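Local coordinates for protein DocCel5: Type I dockerin repeat domain from A. cellulolyticus family 5 endoglucanase WP_010249057 S51I, L52N mutant (Acetivibrio cellulolyticus, PDB 5NRM) that binds a type I cohesin module of a scaffoldin through its calcium-loaded dockerin fold, probably docking a family 5 endoglucanase into the bacterial cellulosome, at residues S10-S13 / I14-A17. Residues are numbered along the deposited sequence; the frame is centred on the assembly and turned at random.
With CA (calcium ion), chain C.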
ATOM      1  N   SER B  10      14.169  -6.852   1.071  1.00 10.61           N
ATOM      2  CA  SER B  10      13.270  -5.782   1.473  1.00 11.09           C
ATOM      3  C   SER B  10      12.096  -6.380   2.213  1.00 10.33           C
ATOM      4  O   SER B  10      11.699  -7.530   1.932  1.00 11.36           O
ATOM      5  CB  SER B  10      12.763  -5.071   0.239  1.00 11.49           C
ATOM      6  OG  SER B  10      11.859  -3.995   0.618  1.00 13.85           O
ATOM      7  N   ILE B  11      11.534  -5.616   3.152  1.00 10.23           N
ATOM      8  CA  ILE B  11      10.330  -6.045   3.887  1.00  9.87           C
ATOM      9  C   ILE B  11       9.141  -5.410   3.172  1.00  9.20           C
ATOM     10  O   ILE B  11       9.039  -4.166   3.095  1.00  9.37           O
ATOM     11  CB  ILE B  11      10.400  -5.553   5.359  1.00 11.07           C
ATOM     12  CG1 ILE B  11      11.622  -6.159   6.105  1.00 12.75           C
ATOM     13  CG2 ILE B  11       9.080  -5.915   6.036  1.00 10.99           C
ATOM     14  CD1 ILE B  11      11.952  -5.365   7.314  1.00 14.50           C
ATOM     15  N   ASN B  12       8.222  -6.220   2.657  1.00  8.20           N
ATOM     16  CA  ASN B  12       7.136  -5.682   1.867  1.00  8.00           C
ATOM     17  C   ASN B  12       5.890  -6.569   1.974  1.00  8.06           C
ATOM     18  O   ASN B  12       5.821  -7.468   2.821  1.00  9.05           O
ATOM     19  CB  ASN B  12       7.600  -5.434   0.408  1.00  8.20           C
ATOM     20  CG  ASN B  12       7.965  -6.724  -0.346  1.00  8.36           C
ATOM     21  OD1 ASN B  12       7.394  -7.783  -0.088  1.00  8.26           O
ATOM     22  ND2 ASN B  12       8.871  -6.593  -1.312  1.00  8.64           N
ATOM     23  N   SER B  13       4.883  -6.236   1.169  1.00  8.05           N
ATOM     24  CA  SER B  13       3.601  -6.893   1.309  1.00  8.79           C
ATOM     25  C   SER B  13       3.605  -8.368   0.860  1.00  8.64           C
ATOM     26  O   SER B  13       2.715  -9.139   1.238  1.00  9.55           O
ATOM     27  CB  SER B  13       2.516  -6.120   0.518  1.00  8.80           C
ATOM     28  OG  SER B  13       2.840  -6.043  -0.876  1.00  9.00           O
ATOM     29  N   ILE B  14       4.621  -8.753   0.103  1.00  8.10           N
ATOM     30  CA  ILE B  14       4.792 -10.202  -0.191  1.00  8.29           C
ATOM     31  C   ILE B  14       5.303 -10.971   1.059  1.00  8.00           C
ATOM     32  O   ILE B  14       4.817 -12.060   1.330  1.00  8.55           O
ATOM     33  CB  ILE B  14       5.648 -10.433  -1.448  1.00  8.34           C
ATOM     34  CG1 ILE B  14       4.834  -9.917  -2.692  1.00  8.58           C
ATOM     35  CG2 ILE B  14       6.074 -11.873  -1.522  1.00  8.64           C
ATOM     36  CD1 ILE B  14       5.583  -9.936  -4.026  1.00  9.03           C
ATOM     37  N   ASP B  15       6.180 -10.366   1.865  1.00  7.77           N
ATOM     38  CA  ASP B  15       6.538 -10.961   3.172  1.00  8.37           C
ATOM     39  C   ASP B  15       5.285 -11.037   4.051  1.00  9.09           C
ATOM     40  O   ASP B  15       5.022 -12.057   4.687  1.00  9.97           O
ATOM     41  CB  ASP B  15       7.586 -10.100   3.881  1.00  8.64           C
ATOM     42  CG  ASP B  15       8.873  -9.995   3.084  1.00  8.87           C
ATOM     43  OD1 ASP B  15       9.508 -11.035   2.828  1.00  9.27           O
ATOM     44  OD2 ASP B  15       9.247  -8.854   2.700  1.00  9.09           O
ATOM     45  N   PHE B  16       4.467  -9.962   4.054  1.00  9.37           N
ATOM     46  CA  PHE B  16       3.224  -9.986   4.829  1.00 10.14           C
ATOM     47  C   PHE B  16       2.281 -11.096   4.403  1.00 10.49           C
ATOM     48  O   PHE B  16       1.706 -11.767   5.236  1.00 11.35           O
ATOM     49  CB  PHE B  16       2.584  -8.623   4.596  1.00  9.91           C
ATOM     50  CG  PHE B  16       1.387  -8.230   5.455  1.00 11.00           C
ATOM     51  CD1 PHE B  16       1.427  -8.305   6.808  1.00 12.01           C
ATOM     52  CD2 PHE B  16       0.291  -7.685   4.860  1.00 11.06           C
ATOM     53  CE1 PHE B  16       0.363  -7.850   7.561  1.00 13.26           C
ATOM     54  CE2 PHE B  16      -0.807  -7.244   5.620  1.00 12.37           C
ATOM     55  CZ  PHE B  16      -0.758  -7.347   6.982  1.00 13.49           C
ATOM     56  N   ALA B  17       2.143 -11.291   3.107  1.00  9.93           N
ATOM     57  CA  ALA B  17       1.383 -12.400   2.573  1.00 10.86           C
ATOM     58  C   ALA B  17       1.893 -13.798   2.953  1.00 11.56           C
ATOM     59  O   ALA B  17       1.117 -14.725   3.304  1.00 12.95           O
ATOM     60  CB  ALA B  17       1.263 -12.272   1.077  1.00 10.63           C
TER
HETATM   61 CA    CA C 101      11.100  -9.652   1.417  1.00  8.73          CA
HETATM   62  O   HOH W   1       9.441  -9.566  -0.327  1.00  8.67           O
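The end of a dockerin calcium loop runs directly into helix 13-23, and a capping box between Asn-12 and Asp-15 makes the junction. Asn-12 is the N-cap: with CG set between its backbone N and carbonyl carbon (chi1 65°), the side chain folds over the first turn, and OD1 accepts from Ile-14 N at 2.9 Å, the donor tilted out of the amide plane. A weak second bond comes from Asp-15 N, 3.5 Å from the same OD1. In return Asp-15 OD2 takes the Asn-12 N-H at 2.8 Å, using the lone pair that faces away from OD1 of its own carboxylate. That carboxylate also grips the calcium ion with both oxygens, OD1 at 2.5 Å and OD2 at 2.4 Å, so OD2 serves metal and cap together and the backbone bond helps to fix the turn of the bidentate group. Ser-10 contributes its carbonyl O to the ion at 2.3 Å, and a bound water, itself a calcium ligand, donates to Asn-12 OD1 at 2.7 Å, linking the cap to the coordination sphere. Asp-4, Asp-6 and Asn-8 complete the site. Helical bonds from Phe-16 N to Asn-12 O and from Ala-17 N to Ser-13 O continue the turn, while the Phe-16 ring stacks on Phe-52 of helix 49-59. Ser-13 OG hydrogen-bonds to Asp-36 and Thr-34 of the partner chain in the complex, placing this helix start at the interface. A loop closed by a bidentate aspartate at the first turn of its helix is characteristic of the EF-hand-like calcium site of type I dockerins.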